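Local coordinates for protein phosphoribosylaminoimidazole-succinocarboxamide synthase (Pyrococcus horikoshii, PDB 3U55) that joins 5-amino-1-(5-phosphoribosyl)imidazole-4-carboxylate to L-aspartate at the expense of ATP, making SAICAR in de novo purine biosynthesis, at residues A[57-60]-A[61-65]; A[130-133]-A[134-137]; A[140-143]-A[144-147]; A[224-227]-A[228-232]. One frame throughout, in Å; residues are numbered along the deposited sequence.

Contact 1: residues A[57-60]-A[61-65]; sequences FKLL and EEHGI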
loop_
_atom_site.group_PDB
_atom_site.type_symbol
_atom_site.label_atom_id
_atom_site.label_comp_id
_atom_site.label_asym_id
_atom_site.label_seq_id
_atom_site.Cartn_x
_atom_site.Cartn_y
_atom_site.Cartn_z
ATOM N N PHE A 57 -23.613 -11.683 -10.241
ATOM C CA PHE A 57 -24.149 -10.348 -10.570
ATOM C C PHE A 57 -25.628 -10.225 -10.223
ATOM O O PHE A 57 -26.052 -9.216 -9.655
ATOM C CB PHE A 57 -23.960 -9.986 -12.047
ATOM C CG PHE A 57 -22.537 -9.650 -12.434
ATOM C CD1 PHE A 57 -21.715 -8.909 -11.593
ATOM C CD2 PHE A 57 -22.039 -10.051 -13.676
ATOM C CE1 PHE A 57 -20.402 -8.593 -11.971
ATOM C CE2 PHE A 57 -20.733 -9.740 -14.064
ATOM C CZ PHE A 57 -19.914 -9.013 -13.211
ATOM N N LYS A 58 -26.410 -11.244 -10.578
ATOM C CA LYS A 58 -27.845 -11.239 -10.288
ATOM C C LYS A 58 -28.109 -11.201 -8.786
ATOM O O LYS A 58 -28.961 -10.439 -8.324
ATOM C CB LYS A 58 -28.540 -12.440 -10.937
ATOM C CG LYS A 58 -28.770 -12.280 -12.432
ATOM C CD LYS A 58 -29.290 -13.572 -13.048
ATOM C CE LYS A 58 -29.724 -13.358 -14.492
ATOM N NZ LYS A 58 -30.072 -14.646 -15.157
ATOM N N LEU A 59 -27.354 -11.997 -8.026
ATOM C CA LEU A 59 -27.460 -12.001 -6.562
ATOM C C LEU A 59 -27.154 -10.623 -5.955
ATOM O O LEU A 59 -27.898 -10.128 -5.098
ATOM C CB LEU A 59 -26.550 -13.082 -5.958
ATOM C CG LEU A 59 -26.349 -13.116 -4.437
ATOM C CD1 LEU A 59 -27.584 -13.644 -3.713
ATOM C CD2 LEU A 59 -25.128 -13.969 -4.101
ATOM N N LEU A 60 -26.067 -10.003 -6.405
ATOM C CA LEU A 60 -25.673 -8.682 -5.903
ATOM C C LEU A 60 -26.693 -7.600 -6.256
ATOM O O LEU A 60 -26.996 -6.728 -5.434
ATOM C CB LEU A 60 -24.275 -8.317 -6.408
ATOM C CG LEU A 60 -23.165 -9.248 -5.918
ATOM C CD1 LEU A 60 -21.860 -8.916 -6.614
ATOM C CD2 LEU A 60 -23.012 -9.141 -4.396
ATOM N N GLU A 61 -27.242 -7.676 -7.464
ATOM C CA GLU A 61 -28.270 -6.725 -7.900
ATOM C C GLU A 61 -29.515 -6.799 -7.012
ATOM O O GLU A 61 -30.105 -5.770 -6.674
ATOM C CB GLU A 61 -28.640 -6.950 -9.369
ATOM C CG GLU A 61 -27.592 -6.470 -10.381
ATOM C CD GLU A 61 -27.588 -4.960 -10.594
ATOM O OE1 GLU A 61 -26.691 -4.467 -11.314
ATOM O OE2 GLU A 61 -28.472 -4.261 -10.048
ATOM N N GLU A 62 -29.889 -8.018 -6.625
ATOM C CA GLU A 62 -31.026 -8.252 -5.726
ATOM C C GLU A 62 -30.785 -7.624 -4.358
ATOM O O GLU A 62 -31.728 -7.231 -3.670
ATOM C CB GLU A 62 -31.284 -9.751 -5.566
ATOM C CG GLU A 62 -31.919 -10.412 -6.788
ATOM C CD GLU A 62 -32.186 -11.904 -6.608
ATOM O OE1 GLU A 62 -33.035 -12.444 -7.349
ATOM O OE2 GLU A 62 -31.553 -12.540 -5.740
ATOM N N HIS A 63 -29.512 -7.536 -3.979
ATOM C CA HIS A 63 -29.103 -6.920 -2.724
ATOM C C HIS A 63 -28.746 -5.434 -2.873
ATOM O O HIS A 63 -28.149 -4.845 -1.975
ATOM C CB HIS A 63 -27.924 -7.693 -2.127
ATOM C CG HIS A 63 -28.323 -8.941 -1.407
ATOM N ND1 HIS A 63 -28.590 -10.125 -2.059
ATOM C CD2 HIS A 63 -28.503 -9.188 -0.089
ATOM C CE1 HIS A 63 -28.917 -11.049 -1.173
ATOM N NE2 HIS A 63 -28.872 -10.506 0.030
ATOM N N GLY A 64 -29.114 -4.830 -4.002
ATOM C CA GLY A 64 -28.936 -3.388 -4.200
ATOM C C GLY A 64 -27.557 -2.912 -4.640
ATOM O O GLY A 64 -27.258 -1.716 -4.557
ATOM N N ILE A 65 -26.722 -3.835 -5.115
ATOM C CA ILE A 65 -25.414 -3.479 -5.680
ATOM C C ILE A 65 -25.565 -3.178 -7.164
ATOM O O ILE A 65 -26.084 -4.008 -7.912
ATOM C CB ILE A 65 -24.360 -4.620 -5.499
ATOM C CG1 ILE A 65 -24.208 -5.015 -4.023
ATOM C CG2 ILE A 65 -23.003 -4.225 -6.111
ATOM C CD1 ILE A 65 -23.708 -3.897 -3.123
#
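Leu-59 and His-63 lie side by side and point the same way at the C-terminal end of helix 45-62, where a Schellman motif closes the last turn. The leucine methyl CD1 rests beside the imidazole, 3.9 Å from CE1 of His-63. ND1 of His-63, the ring atom next to CE1, turns back to the helix and donates to Leu-59 O at 3.1 Å in a fairly straight bond (161°). The oxygen sits at the ring edge, nearly in its plane, so this bond fixes the rotation of the imidazole. Leu-59 O also takes the backbone N of His-63, and the two donors reach it from opposite faces of the carbonyl plane. With CG of His-63 set beside its own backbone N (chi1 -80°), the ring folds back along the helix, where Ile-159 of helix 143-165 touches it as well as Leu-59.

Beyond His-63 the chain reverses at Gly-64, whose positive phi (82°) makes it the C' residue. Gly-64 N bonds to Glu-61 O, while Ile-65 turns its side chain back over the end of the helix. Glu-61, bent at its second torsion, leads away from the turn and gives OE1 to Thr-67 N. CB of Ile-65 packs on CB of Leu-60 at 3.8 Å, and Ile-65 N reaches Leu-60 O at 2.9 Å from above the carbonyl plane.

Contact 2: residues A[130-133]-A[134-137]; sequences MINY and YHAK. With ACT (acetate ion), chain D.
Asn-132 caps the helix that starts at Tyr-133, and its OD1 is the tight centre of this turn. It takes His-135 N at 3.1 Å in a nearly straight bond (160°), and Tyr-134 N at 2.9 Å in a weak, bent one. The amide can reach back because CG stands between the backbone N and the carbonyl carbon (chi1 65°). OD1 also lies at the edge of the Tyr-134 ring, near its plane. Replaced by an alanine, Asn-132 would lose OD1, and the amides of Tyr-134 and His-135 would probably be left without their side-chain acceptor. CB of Ile-131 packs against CB of His-135 at 3.7 Å as the two side chains slide past each other.

Contact thins out toward both ends. Lys-137 bonds through its backbone to Tyr-133 O, but its side chain runs off into an exposed position; Met-130 instead donates its N to an acetate ion, probably from the crystallisation liquor, at 2.8 Å from OXT.

Tyr-134 faces the dimer interface, its OH hydrogen-bonded to Glu-150 of the second subunit. Tyr-133 packs on helix 143-165, its OH bonded to Glu-150, and strand 130-131 pairs with strand 111-121.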
loop_
_atom_site.group_PDB
_atom_site.type_symbol
_atom_site.label_atom_id
_atom_site.label_comp_id
_atom_site.label_asym_id
_atom_site.label_seq_id
_atom_site.Cartn_x
_atom_site.Cartn_y
_atom_site.Cartn_z
ATOM N N MET A 130 0.493 -1.957 -5.305
ATOM C CA MET A 130 -0.501 -1.569 -4.311
ATOM C C MET A 130 -0.401 -0.069 -4.099
ATOM O O MET A 130 0.691 0.510 -4.162
ATOM C CB MET A 130 -0.295 -2.294 -2.979
ATOM C CG MET A 130 -1.578 -2.353 -2.135
ATOM S SD MET A 130 -1.391 -3.154 -0.520
ATOM C CE MET A 130 -0.622 -1.881 0.467
ATOM N N ILE A 131 -1.545 0.562 -3.862
ATOM C CA ILE A 131 -1.576 1.995 -3.602
ATOM C C ILE A 131 -2.459 2.287 -2.393
ATOM O O ILE A 131 -3.241 1.437 -1.968
ATOM C CB ILE A 131 -2.074 2.822 -4.822
ATOM C CG1 ILE A 131 -3.455 2.344 -5.292
ATOM C CG2 ILE A 131 -1.026 2.802 -5.955
ATOM C CD1 ILE A 131 -4.179 3.335 -6.218
ATOM N N ASN A 132 -2.322 3.488 -1.840
ATOM C CA ASN A 132 -3.212 3.929 -0.766
ATOM C C ASN A 132 -4.106 5.088 -1.245
ATOM O O ASN A 132 -4.103 5.424 -2.440
ATOM C CB ASN A 132 -2.419 4.261 0.511
ATOM C CG ASN A 132 -1.482 5.442 0.336
ATOM O OD1 ASN A 132 -1.791 6.375 -0.390
ATOM N ND2 ASN A 132 -0.336 5.412 1.018
ATOM N N TYR A 133 -4.859 5.695 -0.326
ATOM C CA TYR A 133 -5.816 6.752 -0.688
ATOM C C TYR A 133 -5.138 7.996 -1.250
ATOM O O TYR A 133 -5.722 8.693 -2.079
ATOM C CB TYR A 133 -6.686 7.163 0.510
ATOM C CG TYR A 133 -7.407 6.030 1.219
ATOM C CD1 TYR A 133 -7.654 4.812 0.584
ATOM C CD2 TYR A 133 -7.867 6.191 2.527
ATOM C CE1 TYR A 133 -8.323 3.785 1.238
ATOM C CE2 TYR A 133 -8.544 5.174 3.180
ATOM C CZ TYR A 133 -8.769 3.977 2.538
ATOM O OH TYR A 133 -9.433 2.971 3.204
ATOM N N TYR A 134 -3.918 8.273 -0.790
ATOM C CA TYR A 134 -3.163 9.437 -1.260
ATOM C C TYR A 134 -2.704 9.232 -2.697
ATOM O O TYR A 134 -2.788 10.161 -3.503
ATOM C CB TYR A 134 -1.947 9.724 -0.376
ATOM C CG TYR A 134 -2.272 10.081 1.054
ATOM C CD1 TYR A 134 -2.431 11.412 1.441
ATOM C CD2 TYR A 134 -2.406 9.089 2.026
ATOM C CE1 TYR A 134 -2.723 11.747 2.760
ATOM C CE2 TYR A 134 -2.696 9.411 3.346
ATOM C CZ TYR A 134 -2.850 10.741 3.705
ATOM O OH TYR A 134 -3.129 11.054 5.012
ATOM N N HIS A 135 -2.217 8.032 -3.024
ATOM C CA HIS A 135 -1.822 7.760 -4.417
ATOM C C HIS A 135 -3.050 7.870 -5.318
ATOM O O HIS A 135 -2.963 8.409 -6.429
ATOM C CB HIS A 135 -1.210 6.371 -4.618
ATOM C CG HIS A 135 -0.100 6.026 -3.676
ATOM N ND1 HIS A 135 1.137 6.632 -3.713
ATOM C CD2 HIS A 135 -0.032 5.096 -2.696
ATOM C CE1 HIS A 135 1.910 6.102 -2.779
ATOM N NE2 HIS A 135 1.224 5.166 -2.152
ATOM N N ALA A 136 -4.187 7.344 -4.846
ATOM C CA ALA A 136 -5.427 7.341 -5.636
ATOM C C ALA A 136 -5.858 8.765 -5.998
ATOM O O ALA A 136 -6.308 9.018 -7.124
ATOM C CB ALA A 136 -6.546 6.630 -4.891
ATOM N N LYS A 137 -5.734 9.676 -5.032
ATOM C CA LYS A 137 -6.064 11.089 -5.236
ATOM C C LYS A 137 -5.191 11.704 -6.326
ATOM O O LYS A 137 -5.684 12.463 -7.164
ATOM C CB LYS A 137 -5.939 11.874 -3.913
ATOM C CG LYS A 137 -6.242 13.374 -4.019
ATOM C CD LYS A 137 -7.723 13.625 -4.273
ATOM C CE LYS A 137 -8.077 15.099 -4.159
ATOM N NZ LYS A 137 -9.526 15.295 -4.461
HETATM C C ACT D . 3.237 -4.150 -3.983
HETATM O O ACT D . 2.976 -3.590 -2.899
HETATM O OXT ACT D . 2.560 -3.769 -4.959
HETATM C CH3 ACT D . 4.288 -5.214 -4.101
#

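Contact 3: residues A[140-143]-A[144-147]; sequences GISL and DEIK
From Gly-140, whose positive phi (97°) belongs to the Schellman motif ending the preceding helix, the backbone runs extended through Ile-141 and Ser-142 and coils into a new helix at Leu-143. Ser-142 and Glu-145 form a capping box here. Glu-145 N donates to Ser-142 OG at 3.1 Å, and in return the carboxylate OE1 accepts from Ser-142 N at 3.0 Å, met from above the carboxylate plane, and from Ser-142 OG at 2.9 Å on the anti lone pair. OG, set between its own backbone N and carbonyl carbon (chi1 73°), both accepts and donates. The other oxygen, OE2, forms a salt bridge with Lys-180 and takes a water that also donates to Gly-140 O. With an alanine in place of Glu-145, Ser-142 N and OG would probably be left without their shared acceptor, and Lys-180 without its mate. Ile-141 CG2 meets Ile-146 CD1 at 3.7 Å, crossing at about a right angle. Leu-143 crosses the end of Lys-147 at a slant, its CD2 4.0 Å from NZ.

Glu-145 OE2 also bonds to Tyr-86 OH, and Ile-141 packs on Tyr-86 and Leu-88, fastening helix 143-165 to strand 84-93; Ile-146 reaches Ala-136 of helix 133-138.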
loop_
_atom_site.group_PDB
_atom_site.type_symbol
_atom_site.label_atom_id
_atom_site.label_comp_id
_atom_site.label_asym_id
_atom_site.label_seq_id
_atom_site.Cartn_x
_atom_site.Cartn_y
_atom_site.Cartn_z
ATOM N N GLY A 140 -6.389 10.910 -9.646
ATOM C CA GLY A 140 -7.649 11.569 -10.009
ATOM C C GLY A 140 -8.887 10.968 -9.369
ATOM O O GLY A 140 -10.019 11.268 -9.774
ATOM N N ILE A 141 -8.673 10.123 -8.365
ATOM C CA ILE A 141 -9.764 9.491 -7.632
ATOM C C ILE A 141 -9.914 10.111 -6.238
ATOM O O ILE A 141 -9.036 9.961 -5.380
ATOM C CB ILE A 141 -9.559 7.956 -7.500
ATOM C CG1 ILE A 141 -9.253 7.326 -8.869
ATOM C CG2 ILE A 141 -10.788 7.319 -6.870
ATOM C CD1 ILE A 141 -8.754 5.880 -8.803
ATOM N N SER A 142 -11.041 10.784 -6.013
ATOM C CA SER A 142 -11.271 11.521 -4.774
ATOM C C SER A 142 -11.424 10.572 -3.593
ATOM O O SER A 142 -11.757 9.394 -3.764
ATOM C CB SER A 142 -12.511 12.417 -4.894
ATOM O OG SER A 142 -13.704 11.644 -4.858
ATOM N N LEU A 143 -11.192 11.088 -2.390
ATOM C CA LEU A 143 -11.367 10.273 -1.194
ATOM C C LEU A 143 -12.814 9.780 -1.038
ATOM O O LEU A 143 -13.035 8.657 -0.584
ATOM C CB LEU A 143 -10.904 11.030 0.048
ATOM C CG LEU A 143 -10.876 10.286 1.384
ATOM C CD1 LEU A 143 -9.974 9.045 1.316
ATOM C CD2 LEU A 143 -10.428 11.234 2.490
ATOM N N ASP A 144 -13.790 10.613 -1.410
ATOM C CA ASP A 144 -15.199 10.195 -1.390
ATOM C C ASP A 144 -15.445 9.012 -2.331
ATOM O O ASP A 144 -16.170 8.071 -1.983
ATOM C CB ASP A 144 -16.144 11.364 -1.739
ATOM C CG ASP A 144 -17.621 10.976 -1.644
ATOM O OD1 ASP A 144 -18.097 10.667 -0.528
ATOM O OD2 ASP A 144 -18.311 10.977 -2.685
ATOM N N GLU A 145 -14.839 9.051 -3.516
ATOM C CA GLU A 145 -14.953 7.930 -4.456
ATOM C C GLU A 145 -14.320 6.663 -3.889
ATOM O O GLU A 145 -14.903 5.579 -3.969
ATOM C CB GLU A 145 -14.302 8.268 -5.790
ATOM C CG GLU A 145 -15.152 9.159 -6.681
ATOM C CD GLU A 145 -14.351 9.708 -7.839
ATOM O OE1 GLU A 145 -13.529 10.618 -7.614
ATOM O OE2 GLU A 145 -14.538 9.230 -8.971
ATOM N N ILE A 146 -13.131 6.806 -3.313
ATOM C CA ILE A 146 -12.463 5.665 -2.681
ATOM C C ILE A 146 -13.312 5.069 -1.559
ATOM O O ILE A 146 -13.475 3.855 -1.487
ATOM C CB ILE A 146 -11.055 6.027 -2.180
ATOM C CG1 ILE A 146 -10.118 6.220 -3.374
ATOM C CG2 ILE A 146 -10.509 4.917 -1.252
ATOM C CD1 ILE A 146 -9.878 4.949 -4.217
ATOM N N LYS A 147 -13.862 5.925 -0.698
ATOM C CA LYS A 147 -14.721 5.462 0.394
ATOM C C LYS A 147 -15.950 4.713 -0.118
ATOM O O LYS A 147 -16.291 3.644 0.410
ATOM C CB LYS A 147 -15.138 6.616 1.307
ATOM C CG LYS A 147 -14.059 7.031 2.303
ATOM C CD LYS A 147 -14.435 8.328 3.007
ATOM C CE LYS A 147 -13.388 8.723 4.042
ATOM N NZ LYS A 147 -13.618 10.111 4.539
HETATM O O HOH W 1 -12.269 9.866 -10.594
#

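Contact 4: residues A[224-227]-A[228-232]; sequences YKEI and YERIT
Arg-230 offers the edge of its guanidinium to Glu-226, whose carboxylate carbon lies near the guanidinium plane although the two planes are turned 44° apart. The grip is side-on through two nitrogens. NH2 of Arg-230 meets the syn lone pair of Glu-226 OE2 at 2.8 Å, and NE of Arg-230 reaches Glu-226 OE1 at 3.1 Å, on its syn side but out of the carboxylate plane. One face of the Tyr-228 ring carries the methyl CG2 of Thr-232, 3.6 Å above the plane and offset toward the rim; the ring also meets that of Trp-47, the planes at about 50°.

Glu-226 and Arg-230 form an i to i+4 salt bridge on helix 220-232, and the backbone bond from Arg-230 N to Glu-226 O spans the same turn. Glu-226 bends sharply at its second torsion (chi2 -95°), which brings the carboxylate along the helix to the arginine. The far nitrogen of Arg-230, NH1, forms a second salt bridge with Asp-201.

Ile-227 and Ile-231 lie side by side in one of the two modelled conformers of Ile-231, which also packs on Phe-56 and Tyr-163. In the last turn Thr-232 OG1 donates to Tyr-228 O at 2.8 Å.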
loop_
_atom_site.group_PDB
_atom_site.type_symbol
_atom_site.label_atom_id
_atom_site.label_comp_id
_atom_site.label_asym_id
_atom_site.label_seq_id
_atom_site.Cartn_x
_atom_site.Cartn_y
_atom_site.Cartn_z
ATOM N N TYR A 224 -13.724 -26.122 -11.070
ATOM C CA TYR A 224 -14.685 -25.088 -11.475
ATOM C C TYR A 224 -16.092 -25.665 -11.653
ATOM O O TYR A 224 -17.085 -24.990 -11.365
ATOM C CB TYR A 224 -14.232 -24.390 -12.768
ATOM C CG TYR A 224 -13.122 -23.355 -12.626
ATOM C CD1 TYR A 224 -12.056 -23.541 -11.736
ATOM C CD2 TYR A 224 -13.123 -22.203 -13.416
ATOM C CE1 TYR A 224 -11.026 -22.598 -11.626
ATOM C CE2 TYR A 224 -12.105 -21.256 -13.311
ATOM C CZ TYR A 224 -11.060 -21.461 -12.420
ATOM O OH TYR A 224 -10.060 -20.518 -12.318
ATOM N N LYS A 225 -16.167 -26.911 -12.130
ATOM C CA LYS A 225 -17.444 -27.626 -12.235
ATOM C C LYS A 225 -18.060 -27.837 -10.858
ATOM O O LYS A 225 -19.268 -27.665 -10.682
ATOM C CB LYS A 225 -17.263 -28.991 -12.906
ATOM C CG LYS A 225 -17.150 -28.963 -14.420
ATOM C CD LYS A 225 -16.884 -30.372 -14.949
ATOM C CE LYS A 225 -16.973 -30.436 -16.460
ATOM N NZ LYS A 225 -16.685 -31.806 -16.974
ATOM N N GLU A 226 -17.218 -28.208 -9.894
ATOM C CA GLU A 226 -17.651 -28.496 -8.529
ATOM C C GLU A 226 -18.295 -27.257 -7.911
ATOM O O GLU A 226 -19.363 -27.348 -7.306
ATOM C CB GLU A 226 -16.465 -28.972 -7.683
ATOM C CG GLU A 226 -16.720 -30.265 -6.910
ATOM C CD GLU A 226 -17.187 -30.032 -5.486
ATOM O OE1 GLU A 226 -18.384 -30.267 -5.200
ATOM O OE2 GLU A 226 -16.353 -29.624 -4.650
ATOM N N ILE A 227 -17.644 -26.107 -8.084
ATOM C CA ILE A 227 -18.202 -24.814 -7.680
ATOM C C ILE A 227 -19.562 -24.588 -8.332
ATOM O O ILE A 227 -20.539 -24.276 -7.647
ATOM C CB ILE A 227 -17.241 -23.634 -8.023
ATOM C CG1 ILE A 227 -16.020 -23.642 -7.102
ATOM C CG2 ILE A 227 -17.966 -22.285 -7.947
ATOM C CD1 ILE A 227 -16.314 -23.292 -5.630
ATOM N N TYR A 228 -19.619 -24.764 -9.652
ATOM C CA TYR A 228 -20.849 -24.561 -10.402
ATOM C C TYR A 228 -21.968 -25.475 -9.895
ATOM O O TYR A 228 -23.101 -25.029 -9.713
ATOM C CB TYR A 228 -20.614 -24.764 -11.906
ATOM C CG TYR A 228 -21.861 -24.602 -12.753
ATOM C CD1 TYR A 228 -22.727 -25.677 -12.964
ATOM C CD2 TYR A 228 -22.177 -23.378 -13.345
ATOM C CE1 TYR A 228 -23.880 -25.537 -13.734
ATOM C CE2 TYR A 228 -23.330 -23.230 -14.126
ATOM C CZ TYR A 228 -24.172 -24.316 -14.315
ATOM O OH TYR A 228 -25.311 -24.191 -15.079
ATOM N N GLU A 229 -21.636 -26.747 -9.676
ATOM C CA GLU A 229 -22.602 -27.748 -9.216
ATOM C C GLU A 229 -23.133 -27.439 -7.824
ATOM O O GLU A 229 -24.332 -27.550 -7.575
ATOM C CB GLU A 229 -21.987 -29.150 -9.238
ATOM C CG GLU A 229 -21.819 -29.734 -10.637
ATOM C CD GLU A 229 -21.046 -31.045 -10.649
ATOM O OE1 GLU A 229 -21.166 -31.827 -9.678
ATOM O OE2 GLU A 229 -20.319 -31.293 -11.634
ATOM N N ARG A 230 -22.236 -27.049 -6.923
ATOM C CA ARG A 230 -22.622 -26.682 -5.561
ATOM C C ARG A 230 -23.533 -25.463 -5.514
ATOM O O ARG A 230 -24.449 -25.404 -4.688
ATOM C CB ARG A 230 -21.390 -26.422 -4.707
ATOM C CG ARG A 230 -20.694 -27.673 -4.266
ATOM C CD ARG A 230 -19.980 -27.434 -2.974
ATOM N NE ARG A 230 -18.737 -28.185 -2.927
ATOM C CZ ARG A 230 -17.939 -28.248 -1.872
ATOM N NH1 ARG A 230 -18.254 -27.602 -0.754
ATOM N NH2 ARG A 230 -16.826 -28.962 -1.937
ATOM N N ILE A 231 -23.274 -24.505 -6.402
ATOM C CA ILE A 231 -24.059 -23.278 -6.460
ATOM C C ILE A 231 -25.417 -23.512 -7.129
ATOM O O ILE A 231 -26.454 -23.110 -6.593
ATOM C CB ILE A 231 -23.268 -22.126 -7.141
ATOM C CG1 ILE A 231 -22.154 -21.638 -6.207
ATOM C CG2 ILE A 231 -24.194 -20.975 -7.536
ATOM C CD1 ILE A 231 -21.133 -20.726 -6.859
ATOM N N THR A 232 -25.413 -24.174 -8.284
ATOM C CA THR A 232 -26.646 -24.374 -9.052
ATOM C C THR A 232 -27.503 -25.545 -8.575
ATOM O O THR A 232 -28.726 -25.517 -8.714
ATOM C CB THR A 232 -26.364 -24.542 -10.557
ATOM O OG1 THR A 232 -25.573 -25.716 -10.770
ATOM C CG2 THR A 232 -25.630 -23.327 -11.105
#

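How the contacts relate
The four contacts follow one another along the chain, none nesting in or crossing another, and each joins residues a few positions apart, so none closes a long loop. Contact 1 ends helix 45-62; contact 2 then passes from strand 130-131 into helix 133-138, and contact 3 opens helix 143-165. These last two touch: Ala-136 O probably accepts from Ile-141 N, and Tyr-133 packs on Leu-143 and Ile-146. Contact 4 lies in helix 220-232, its centre about 36 Å from those of contacts 2 and 3, on the opposite side of the chain's centre. Helix 143-165 joins them: contact 3 starts it, while side chains of contacts 1, 2 and 4 pack along it.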